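PDB 2AVT: DNA polymerase III beta subunit from Streptococcus pyogenes, which forms a two-subunit ring, the sliding clamp of bacterial replication, which as in related clamps probably encircles DNA and keeps the polymerase on its template. Local coordinates for residues A[76-81]-A[116-121]; A[41-46]-A[67-72]; A[176-181]-A[247-252]; A[21-26]-A[47-52]. One frame throughout, in Å; residues are numbered along the deposited sequence.

Contact 1. Residues A[76-81]-A[116-121]; sequences LLEASF and KGKDVD
Leu76 and Lys118 form a single antiparallel bridge, a hydrogen-bonded pair, between the end of strand 73-78 and the loop leaving strand 111-116 in the N-terminal clamp domain. Leu76 N gives its hydrogen to Lys118 O at 2.9 Å, and Lys118 N returns one to Leu76 O at 2.8 Å. Leu76 CG, beside the backbone N (chi1 -55°), lies 3.7 Å from Val120 CA. Of its methyls, CD1 is 3.5 Å from Asp119 O and CD2 3.9 Å from Val120 CG1, the leucine and valine side chains crossing obliquely. Leu77 turns its CB away from the loop, yet its CD2 comes back to Gly117 CA at 3.7 Å. Farther along, water 1 accepts from Glu78 N and donates to Lys116 O. Strand 33-39 flanks Leu76 and Leu77 through Ser33, Lys35 and Ile36, and backbone hydrogen bonds join Lys116 to the second subunit. Glu78, the N-cap residue of helix 79-88, has its OE1 hydrogen-bonded to Ser32 OG; its OE2 makes a long salt bridge to Lys118 NZ at 4.0 Å, and water 2 donates weakly to OE2 and accepts from NZ at 3.3 Å.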
loop_
_atom_site.group_PDB
_atom_site.type_symbol
_atom_site.label_atom_id
_atom_site.label_comp_id
_atom_site.label_asym_id
_atom_site.label_seq_id
_atom_site.Cartn_x
_atom_site.Cartn_y
_atom_site.Cartn_z
ATOM N N LEU A 76 18.277 24.959 0.220
ATOM C CA LEU A 76 18.067 23.543 -0.056
ATOM C C LEU A 76 17.782 22.808 1.266
ATOM O O LEU A 76 18.475 23.015 2.263
ATOM C CB LEU A 76 19.315 22.918 -0.695
ATOM C CG LEU A 76 19.922 23.511 -1.973
ATOM C CD1 LEU A 76 21.111 22.646 -2.410
ATOM C CD2 LEU A 76 18.865 23.551 -3.072
ATOM N N LEU A 77 16.788 21.929 1.254
ATOM C CA LEU A 77 16.403 21.154 2.429
ATOM C C LEU A 77 16.128 19.728 1.964
ATOM O O LEU A 77 15.708 19.529 0.818
ATOM C CB LEU A 77 15.124 21.747 3.054
ATOM C CG LEU A 77 15.207 23.173 3.608
ATOM C CD1 LEU A 77 13.808 23.735 3.900
ATOM C CD2 LEU A 77 16.054 23.154 4.869
ATOM N N GLU A 78 16.377 18.733 2.817
ATOM C CA GLU A 78 16.097 17.349 2.423
ATOM C C GLU A 78 14.601 17.295 2.168
ATOM O O GLU A 78 13.803 17.577 3.061
ATOM C CB GLU A 78 16.467 16.364 3.536
ATOM C CG GLU A 78 17.957 16.170 3.736
ATOM C CD GLU A 78 18.642 15.620 2.500
ATOM O OE1 GLU A 78 18.060 14.732 1.848
ATOM O OE2 GLU A 78 19.765 16.064 2.193
ATOM N N ALA A 79 14.221 16.929 0.951
ATOM C CA ALA A 79 12.816 16.892 0.551
ATOM C C ALA A 79 11.813 16.098 1.401
ATOM O O ALA A 79 10.895 16.679 1.978
ATOM C CB ALA A 79 12.716 16.446 -0.889
ATOM N N SER A 80 11.950 14.777 1.437
ATOM C CA SER A 80 11.023 13.942 2.197
ATOM C C SER A 80 10.920 14.380 3.649
ATOM O O SER A 80 9.836 14.428 4.226
ATOM C CB SER A 80 11.454 12.477 2.132
ATOM O OG SER A 80 11.177 11.951 0.853
ATOM N N PHE A 81 12.062 14.709 4.232
ATOM C CA PHE A 81 12.106 15.147 5.613
ATOM C C PHE A 81 11.369 16.490 5.791
ATOM O O PHE A 81 10.545 16.650 6.697
ATOM C CB PHE A 81 13.572 15.252 6.034
ATOM C CG PHE A 81 13.772 15.723 7.442
ATOM C CD1 PHE A 81 13.264 15.005 8.509
ATOM C CD2 PHE A 81 14.482 16.883 7.698
ATOM C CE1 PHE A 81 13.461 15.439 9.809
ATOM C CE2 PHE A 81 14.679 17.319 8.993
ATOM C CZ PHE A 81 14.166 16.591 10.048
ATOM N N LYS A 116 18.232 22.523 9.493
ATOM C CA LYS A 116 19.493 22.913 8.873
ATOM C C LYS A 116 19.385 22.617 7.382
ATOM O O LYS A 116 18.916 21.544 6.982
ATOM C CB LYS A 116 20.669 22.140 9.495
ATOM C CG LYS A 116 22.022 22.361 8.812
ATOM C CD LYS A 116 22.325 23.843 8.595
ATOM C CE LYS A 116 23.734 24.199 9.047
ATOM N NZ LYS A 116 24.753 23.285 8.464
ATOM N N GLY A 117 19.796 23.578 6.563
ATOM C CA GLY A 117 19.739 23.386 5.123
ATOM C C GLY A 117 21.075 23.649 4.446
ATOM O O GLY A 117 22.107 23.757 5.101
ATOM N N LYS A 118 21.067 23.759 3.126
ATOM C CA LYS A 118 22.306 24.003 2.402
ATOM C C LYS A 118 22.152 25.132 1.408
ATOM O O LYS A 118 21.042 25.437 0.964
ATOM C CB LYS A 118 22.746 22.746 1.650
ATOM C CG LYS A 118 23.085 21.551 2.528
ATOM C CD LYS A 118 23.668 20.430 1.678
ATOM C CE LYS A 118 24.016 19.199 2.508
ATOM N NZ LYS A 118 22.798 18.508 2.997
ATOM N N ASP A 119 23.282 25.741 1.065
ATOM C CA ASP A 119 23.330 26.834 0.102
ATOM C C ASP A 119 22.922 26.273 -1.260
ATOM O O ASP A 119 23.357 25.189 -1.642
ATOM C CB ASP A 119 24.754 27.384 0.020
ATOM C CG ASP A 119 24.829 28.694 -0.722
ATOM O OD1 ASP A 119 24.493 28.734 -1.930
ATOM O OD2 ASP A 119 25.218 29.691 -0.084
ATOM N N VAL A 120 22.098 27.012 -1.992
ATOM C CA VAL A 120 21.631 26.551 -3.299
ATOM C C VAL A 120 22.723 26.369 -4.348
ATOM O O VAL A 120 22.511 25.658 -5.321
ATOM C CB VAL A 120 20.557 27.496 -3.891
ATOM C CG1 VAL A 120 19.285 27.421 -3.064
ATOM C CG2 VAL A 120 21.093 28.920 -3.946
ATOM N N ASP A 121 23.879 27.002 -4.170
ATOM C CA ASP A 121 24.942 26.844 -5.156
ATOM C C ASP A 121 25.419 25.400 -5.232
ATOM O O ASP A 121 26.166 25.035 -6.135
ATOM C CB ASP A 121 26.125 27.773 -4.862
ATOM C CG ASP A 121 26.671 27.608 -3.459
ATOM O OD1 ASP A 121 26.854 26.455 -3.017
ATOM O OD2 ASP A 121 26.931 28.646 -2.802
HETATM O O HOH W 1 17.655 19.625 5.331
HETATM O O HOH W 2 19.952 19.515 1.783
#

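Contact 2. Residues A[41-46]-A[67-72]; sequences TGVTLT and LLITSP
Strands 42-46 and 67-71 run almost perpendicular, their directions 93° apart and their axes 8.1 Å from each other at the closest, so side chains and not paired backbones make the contact. Val43 points at the second strand, and its CG2 meets two methyl groups: Leu67 CD1 at 3.9 Å and Ile69 CD1 at 4.0 Å. Both side chains meet the valine on a slant. Because Leu67 and Ile69 are two residues apart on their strand, both turn the same way, toward strand 42-46. The other methyl of Leu67, CD2, reaches 4.3 Å from Gly42 CA. Ile69 keeps CD1 extended (chi2 177°), and that methyl comes 3.6 Å from Gly42 O. Here an outer strand of one sheet of the N-terminal domain, 67-71, paired with strand 3-7, crosses the start of strand 42-48, which runs between strands 33-39 and 52-59 in another. Phe4, touching both Leu67 and Ile69, and Ile36, Val38 and Ile58 continue the apolar layer. The contact is chiefly of methyl groups, with Ile69 CD1 against a backbone carbonyl, and this chemistry implies dispersion and burial of apolar surface, without the directionality of a polar link.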
loop_
_atom_site.group_PDB
_atom_site.type_symbol
_atom_site.label_atom_id
_atom_site.label_comp_id
_atom_site.label_asym_id
_atom_site.label_seq_id
_atom_site.Cartn_x
_atom_site.Cartn_y
_atom_site.Cartn_z
ATOM N N THR A 41 7.548 37.671 -6.675
ATOM C CA THR A 41 6.282 37.219 -7.214
ATOM C C THR A 41 5.833 35.819 -6.816
ATOM O O THR A 41 4.767 35.371 -7.235
ATOM C CB THR A 41 6.309 37.316 -8.739
ATOM O OG1 THR A 41 7.457 36.618 -9.234
ATOM C CG2 THR A 41 6.393 38.775 -9.173
ATOM N N GLY A 42 6.626 35.115 -6.014
ATOM C CA GLY A 42 6.211 33.779 -5.615
ATOM C C GLY A 42 7.302 32.909 -5.021
ATOM O O GLY A 42 8.459 33.316 -4.903
ATOM N N VAL A 43 6.915 31.699 -4.637
ATOM C CA VAL A 43 7.845 30.738 -4.062
ATOM C C VAL A 43 8.017 29.611 -5.070
ATOM O O VAL A 43 7.080 28.876 -5.369
ATOM C CB VAL A 43 7.303 30.187 -2.723
ATOM C CG1 VAL A 43 8.108 28.958 -2.286
ATOM C CG2 VAL A 43 7.382 31.284 -1.648
ATOM N N THR A 44 9.217 29.482 -5.612
ATOM C CA THR A 44 9.452 28.444 -6.602
ATOM C C THR A 44 10.151 27.231 -6.003
ATOM O O THR A 44 11.209 27.350 -5.369
ATOM C CB THR A 44 10.280 28.991 -7.780
ATOM O OG1 THR A 44 9.528 30.017 -8.438
ATOM C CG2 THR A 44 10.587 27.885 -8.778
ATOM N N LEU A 45 9.545 26.069 -6.218
ATOM C CA LEU A 45 10.067 24.801 -5.708
ATOM C C LEU A 45 10.646 23.989 -6.855
ATOM O O LEU A 45 9.998 23.832 -7.901
ATOM C CB LEU A 45 8.939 24.010 -5.045
ATOM C CG LEU A 45 8.129 24.798 -4.012
ATOM C CD1 LEU A 45 7.003 23.920 -3.461
ATOM C CD2 LEU A 45 9.041 25.247 -2.877
ATOM N N THR A 46 11.862 23.477 -6.664
ATOM C CA THR A 46 12.517 22.678 -7.700
ATOM C C THR A 46 12.994 21.327 -7.177
ATOM O O THR A 46 13.571 21.234 -6.088
ATOM C CB THR A 46 13.749 23.405 -8.300
ATOM O OG1 THR A 46 13.352 24.658 -8.869
ATOM C CG2 THR A 46 14.394 22.545 -9.384
ATOM N N LEU A 67 -0.298 33.442 0.562
ATOM C CA LEU A 67 1.153 33.498 0.592
ATOM C C LEU A 67 1.568 34.950 0.685
ATOM O O LEU A 67 1.168 35.767 -0.146
ATOM C CB LEU A 67 1.742 32.896 -0.693
ATOM C CG LEU A 67 3.216 33.212 -0.968
ATOM C CD1 LEU A 67 4.086 32.562 0.099
ATOM C CD2 LEU A 67 3.608 32.709 -2.353
ATOM N N LEU A 68 2.360 35.272 1.697
ATOM C CA LEU A 68 2.851 36.626 1.878
ATOM C C LEU A 68 4.361 36.525 1.986
ATOM O O LEU A 68 4.886 35.850 2.876
ATOM C CB LEU A 68 2.270 37.251 3.154
ATOM C CG LEU A 68 2.938 38.570 3.570
ATOM C CD1 LEU A 68 2.909 39.549 2.398
ATOM C CD2 LEU A 68 2.220 39.173 4.784
ATOM N N ILE A 69 5.052 37.192 1.070
ATOM C CA ILE A 69 6.504 37.182 1.033
ATOM C C ILE A 69 7.088 38.482 1.560
ATOM O O ILE A 69 6.747 39.573 1.099
ATOM C CB ILE A 69 6.999 36.937 -0.399
ATOM C CG1 ILE A 69 6.603 35.517 -0.833
ATOM C CG2 ILE A 69 8.493 37.168 -0.478
ATOM C CD1 ILE A 69 6.966 35.176 -2.267
ATOM N N THR A 70 7.991 38.343 2.521
ATOM C CA THR A 70 8.637 39.470 3.176
ATOM C C THR A 70 10.062 39.722 2.717
ATOM O O THR A 70 10.493 40.872 2.634
ATOM C CB THR A 70 8.652 39.250 4.690
ATOM O OG1 THR A 70 7.323 39.400 5.197
ATOM C CG2 THR A 70 9.589 40.231 5.374
ATOM N N SER A 71 10.795 38.649 2.427
ATOM C CA SER A 71 12.179 38.776 1.991
ATOM C C SER A 71 12.582 37.626 1.066
ATOM O O SER A 71 12.170 36.480 1.259
ATOM C CB SER A 71 13.101 38.825 3.211
ATOM O OG SER A 71 14.447 39.048 2.820
ATOM N N PRO A 72 13.389 37.933 0.037
ATOM C CA PRO A 72 13.901 37.002 -0.978
ATOM C C PRO A 72 14.963 36.062 -0.416
ATOM O O PRO A 72 15.538 36.327 0.637
ATOM C CB PRO A 72 14.492 37.935 -2.050
ATOM C CG PRO A 72 13.811 39.255 -1.803
ATOM C CD PRO A 72 13.758 39.317 -0.300
#

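Contact 3. Residues A[176-181]-A[247-252]; sequences KAVATD and GNYPDT
Val178 sets CG1 between its backbone N and carbonyl carbon (chi1 68°), and Thr252 does the same with CG2 as its OG1 lies anti to N; these two methyls meet tip to tip at 3.7 Å. Tyr249 CG is likewise anti to its backbone N, and the ring reaches strand 176-180, where CE2 lies 4.0 Å from Val178 CG1. The phenol oxygen goes deeper: Tyr249 OH comes 3.4 Å from Thr180 CG2 and 3.7 Å from Ala179 CA. Water 3, in the ring plane at its edge, is 2.7 Å from Tyr249 OH and accepts from Thr180 N at 3.0 Å, joining the phenol to the strand backbone. The arrangement belongs to the central clamp domain: strand 174-180 runs between strands 164-170 and 184-191 of an antiparallel sheet, and the loop following strand 238-243 lays Tyr249 and Thr252 against it, residues 249-252 running about 94° to residues 176-180. Pro250 CD lies over one ring face of Tyr249, offset toward the rim, and His166 meets the same ring with its plane at about 40°. Thr180 OG1 turns to Arg184 O and Ser182 N. Thr252 OG1 is buried here, with no polar partner in the model, and Val178 CG2 is 3.8 Å from it. Lys176 NZ, salt-bridged to Asp253, lies 4.1 Å from Thr252 CG2, the two side chains reaching toward each other.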
loop_
_atom_site.group_PDB
_atom_site.type_symbol
_atom_site.label_atom_id
_atom_site.label_comp_id
_atom_site.label_asym_id
_atom_site.label_seq_id
_atom_site.Cartn_x
_atom_site.Cartn_y
_atom_site.Cartn_z
ATOM N N LYS A 176 2.717 11.410 -34.467
ATOM C CA LYS A 176 2.741 9.979 -34.162
ATOM C C LYS A 176 3.424 9.689 -32.817
ATOM O O LYS A 176 4.498 10.204 -32.525
ATOM C CB LYS A 176 3.456 9.181 -35.264
ATOM C CG LYS A 176 3.477 7.675 -34.995
ATOM C CD LYS A 176 4.298 6.888 -36.014
ATOM C CE LYS A 176 5.778 7.249 -35.942
ATOM N NZ LYS A 176 6.594 6.492 -36.940
ATOM N N ALA A 177 2.774 8.872 -32.000
ATOM C CA ALA A 177 3.322 8.472 -30.712
ATOM C C ALA A 177 3.303 6.953 -30.732
ATOM O O ALA A 177 2.234 6.352 -30.846
ATOM C CB ALA A 177 2.457 8.994 -29.566
ATOM N N VAL A 178 4.480 6.335 -30.645
ATOM C CA VAL A 178 4.565 4.877 -30.649
ATOM C C VAL A 178 5.559 4.343 -29.621
ATOM O O VAL A 178 6.574 4.974 -29.328
ATOM C CB VAL A 178 4.980 4.336 -32.039
ATOM C CG1 VAL A 178 6.409 4.730 -32.340
ATOM C CG2 VAL A 178 4.829 2.825 -32.068
ATOM N N ALA A 179 5.250 3.171 -29.076
ATOM C CA ALA A 179 6.110 2.517 -28.093
ATOM C C ALA A 179 5.981 1.015 -28.300
ATOM O O ALA A 179 4.908 0.521 -28.636
ATOM C CB ALA A 179 5.689 2.886 -26.672
ATOM N N THR A 180 7.081 0.299 -28.094
ATOM C CA THR A 180 7.099 -1.142 -28.270
ATOM C C THR A 180 8.204 -1.812 -27.458
ATOM O O THR A 180 9.205 -1.191 -27.090
ATOM C CB THR A 180 7.297 -1.519 -29.757
ATOM O OG1 THR A 180 7.230 -2.940 -29.904
ATOM C CG2 THR A 180 8.644 -1.044 -30.265
ATOM N N ASP A 181 7.992 -3.092 -27.177
ATOM C CA ASP A 181 8.935 -3.913 -26.428
ATOM C C ASP A 181 9.334 -5.079 -27.338
ATOM O O ASP A 181 9.728 -6.135 -26.857
ATOM C CB ASP A 181 8.268 -4.453 -25.162
ATOM C CG ASP A 181 7.151 -5.423 -25.466
ATOM O OD1 ASP A 181 6.583 -5.334 -26.574
ATOM O OD2 ASP A 181 6.833 -6.277 -24.602
ATOM N N GLY A 247 19.581 8.392 -30.011
ATOM C CA GLY A 247 19.689 7.213 -30.836
ATOM C C GLY A 247 18.618 7.159 -31.900
ATOM O O GLY A 247 17.699 7.979 -31.937
ATOM N N ASN A 248 18.754 6.168 -32.771
ATOM C CA ASN A 248 17.836 5.936 -33.874
ATOM C C ASN A 248 16.745 4.974 -33.413
ATOM O O ASN A 248 17.028 3.812 -33.133
ATOM C CB ASN A 248 18.606 5.303 -35.035
ATOM C CG ASN A 248 19.925 5.997 -35.304
ATOM O OD1 ASN A 248 19.976 7.013 -35.996
ATOM N ND2 ASN A 248 21.001 5.457 -34.742
ATOM N N TYR A 249 15.506 5.441 -33.328
ATOM C CA TYR A 249 14.422 4.558 -32.913
ATOM C C TYR A 249 14.151 3.616 -34.085
ATOM O O TYR A 249 14.258 4.021 -35.240
ATOM C CB TYR A 249 13.160 5.364 -32.592
ATOM C CG TYR A 249 12.119 4.568 -31.842
ATOM C CD1 TYR A 249 12.253 4.318 -30.480
ATOM C CD2 TYR A 249 11.027 4.027 -32.502
ATOM C CE1 TYR A 249 11.329 3.547 -29.800
ATOM C CE2 TYR A 249 10.102 3.255 -31.836
ATOM C CZ TYR A 249 10.256 3.018 -30.485
ATOM O OH TYR A 249 9.335 2.241 -29.828
ATOM N N PRO A 250 13.807 2.350 -33.809
ATOM C CA PRO A 250 13.539 1.395 -34.888
ATOM C C PRO A 250 12.389 1.794 -35.811
ATOM O O PRO A 250 11.502 2.559 -35.428
ATOM C CB PRO A 250 13.264 0.091 -34.137
ATOM C CG PRO A 250 12.718 0.559 -32.824
ATOM C CD PRO A 250 13.629 1.713 -32.493
ATOM N N ASP A 251 12.429 1.280 -37.038
ATOM C CA ASP A 251 11.397 1.556 -38.031
ATOM C C ASP A 251 10.169 0.746 -37.637
ATOM O O ASP A 251 10.101 -0.456 -37.885
ATOM C CB ASP A 251 11.872 1.122 -39.418
ATOM C CG ASP A 251 10.874 1.454 -40.508
ATOM O OD1 ASP A 251 9.660 1.265 -40.285
ATOM O OD2 ASP A 251 11.310 1.892 -41.594
ATOM N N THR A 252 9.198 1.411 -37.023
ATOM C CA THR A 252 7.989 0.739 -36.574
ATOM C C THR A 252 6.836 0.796 -37.582
ATOM O O THR A 252 5.897 0.008 -37.503
ATOM C CB THR A 252 7.531 1.320 -35.217
ATOM O OG1 THR A 252 6.406 0.581 -34.735
ATOM C CG2 THR A 252 7.160 2.783 -35.361
HETATM O O HOH W 3 9.361 2.007 -27.163
#

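Contact 4. Residues A[21-26]-A[47-52]; sequences AISTKN and GSNGQI
Ala21 and Ile22 pack against the end of strand 42-48 and the turn after it, a buried loop-to-strand contact of the N-terminal clamp domain, made where the chain leaves helix 8-18. Ala21 CB points at the turn and meets Gly47 O, 3.5 Å away, and Ile52 CG1 at 3.8 Å. Ile22 directs its CB away, but its CG1 comes 3.7 Å from Gly47 CA. Asn49 turns its CB toward residues 21-26. Its CG is held between the backbone N and the carbonyl carbon (chi1 64°), and OD1 takes two backbone hydrogens, from Gln51 N at 2.8 Å and Ile52 N at 2.9 Å, an Asx turn and motif that fix the amide and round off the bend. Asn49 N closes the turn on Ile52 O. Asn49 CB lies 3.3 Å from Ser23 OG. Water 4 joins the two segments: it accepts from Ser23 N at 2.8 Å, and Ser48 O and Asn26 OD1 are both among the acceptors in its reach. Asn26 ND2 in turn donates to Ser23 O from above the carbonyl plane. Beyond the pair, Ser48 OG bonds to Tyr123 OH, Ala21 touches Ile54 of strand 52-59, and Ile52 touches both helix 205-214, at Ser207 and Glu210, and strand 238-243, at Phe240 and Thr242.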
loop_
_atom_site.group_PDB
_atom_site.type_symbol
_atom_site.label_atom_id
_atom_site.label_comp_id
_atom_site.label_asym_id
_atom_site.label_seq_id
_atom_site.Cartn_x
_atom_site.Cartn_y
_atom_site.Cartn_z
ATOM N N ALA A 21 9.492 14.497 -8.754
ATOM C CA ALA A 21 10.762 14.488 -9.474
ATOM C C ALA A 21 11.946 14.193 -8.553
ATOM O O ALA A 21 13.096 14.332 -8.969
ATOM C CB ALA A 21 10.982 15.833 -10.156
ATOM N N ILE A 22 11.671 13.786 -7.315
ATOM C CA ILE A 22 12.738 13.502 -6.357
ATOM C C ILE A 22 12.762 12.033 -5.945
ATOM O O ILE A 22 11.796 11.518 -5.383
ATOM C CB ILE A 22 12.606 14.416 -5.108
ATOM C CG1 ILE A 22 12.621 15.884 -5.557
ATOM C CG2 ILE A 22 13.763 14.167 -4.135
ATOM C CD1 ILE A 22 12.650 16.901 -4.416
ATOM N N SER A 23 13.877 11.367 -6.253
ATOM C CA SER A 23 14.070 9.950 -5.953
ATOM C C SER A 23 14.300 9.666 -4.479
ATOM O O SER A 23 14.816 10.500 -3.747
ATOM C CB SER A 23 15.269 9.391 -6.733
ATOM O OG SER A 23 14.987 9.253 -8.111
ATOM N N THR A 24 13.936 8.455 -4.075
ATOM C CA THR A 24 14.103 7.986 -2.710
ATOM C C THR A 24 15.592 7.767 -2.460
ATOM O O THR A 24 16.132 8.174 -1.429
ATOM C CB THR A 24 13.341 6.665 -2.514
ATOM O OG1 THR A 24 11.943 6.901 -2.711
ATOM C CG2 THR A 24 13.568 6.106 -1.116
ATOM N N LYS A 25 16.253 7.109 -3.408
ATOM C CA LYS A 25 17.686 6.864 -3.306
ATOM C C LYS A 25 18.380 7.742 -4.346
ATOM O O LYS A 25 17.883 7.908 -5.456
ATOM C CB LYS A 25 18.000 5.374 -3.530
ATOM C CG LYS A 25 17.477 4.499 -2.396
ATOM C CD LYS A 25 18.206 3.165 -2.287
ATOM C CE LYS A 25 17.914 2.247 -3.456
ATOM N NZ LYS A 25 18.619 0.939 -3.282
ATOM N N ASN A 26 19.524 8.305 -3.979
ATOM C CA ASN A 26 20.253 9.202 -4.867
ATOM C C ASN A 26 21.761 8.929 -5.013
ATOM O O ASN A 26 22.503 8.941 -4.028
ATOM C CB ASN A 26 20.027 10.642 -4.380
ATOM C CG ASN A 26 18.568 11.093 -4.536
ATOM O OD1 ASN A 26 18.166 11.571 -5.598
ATOM N ND2 ASN A 26 17.772 10.908 -3.493
ATOM N N GLY A 47 12.733 20.292 -7.965
ATOM C CA GLY A 47 13.143 18.942 -7.623
ATOM C C GLY A 47 13.604 18.258 -8.902
ATOM O O GLY A 47 13.109 18.588 -9.995
ATOM N N SER A 48 14.560 17.335 -8.787
ATOM C CA SER A 48 15.064 16.596 -9.947
ATOM C C SER A 48 15.732 15.300 -9.519
ATOM O O SER A 48 16.245 15.190 -8.398
ATOM C CB SER A 48 16.050 17.440 -10.764
ATOM O OG SER A 48 17.191 17.771 -10.003
ATOM N N ASN A 49 15.722 14.322 -10.420
ATOM C CA ASN A 49 16.290 13.007 -10.142
ATOM C C ASN A 49 17.219 12.530 -11.256
ATOM O O ASN A 49 17.463 11.334 -11.376
ATOM C CB ASN A 49 15.168 11.986 -9.971
ATOM C CG ASN A 49 14.341 11.798 -11.253
ATOM O OD1 ASN A 49 14.685 12.316 -12.312
ATOM N ND2 ASN A 49 13.259 11.053 -11.150
ATOM N N GLY A 50 17.714 13.458 -12.070
ATOM C CA GLY A 50 18.604 13.078 -13.155
ATOM C C GLY A 50 17.885 12.744 -14.456
ATOM O O GLY A 50 18.490 12.777 -15.525
ATOM N N GLN A 51 16.598 12.419 -14.370
ATOM C CA GLN A 51 15.808 12.090 -15.557
ATOM C C GLN A 51 14.834 13.244 -15.821
ATOM O O GLN A 51 14.736 13.738 -16.952
ATOM C CB GLN A 51 15.036 10.787 -15.333
ATOM C CG GLN A 51 14.546 10.096 -16.606
ATOM C CD GLN A 51 15.674 9.435 -17.388
ATOM O OE1 GLN A 51 16.383 8.576 -16.868
ATOM N NE2 GLN A 51 15.840 9.831 -18.639
ATOM N N ILE A 52 14.114 13.663 -14.777
ATOM C CA ILE A 52 13.178 14.781 -14.889
ATOM C C ILE A 52 13.491 15.845 -13.846
ATOM O O ILE A 52 14.198 15.589 -12.861
ATOM C CB ILE A 52 11.696 14.348 -14.686
ATOM C CG1 ILE A 52 11.499 13.770 -13.288
ATOM C CG2 ILE A 52 11.291 13.318 -15.735
ATOM C CD1 ILE A 52 10.081 13.291 -13.019
HETATM O O HOH W 4 16.171 12.708 -7.008
#

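How the contacts relate
Contacts 1, 2 and 4 belong to the N-terminal domain, contact 3 to the central one. Contacts 2 and 4 share strand 42-48, one near its start and the other at its end, with centres about 23 Å apart. Strand 67-71 of contact 2 leads directly into strand 73-78 of contact 1, whose centre is about 16 Å away. Contacts 1 and 4, about 14 Å between centres, touch directly: Ala79 CB meets Ile22 CD1 at 3.6 Å. All three reach the sheet that continues through strand 52-59 into strand 238-243 of the central domain. Contact 3 stands apart, its nearest atoms about 12 Å from contact 4 and about 29 Å from contact 1.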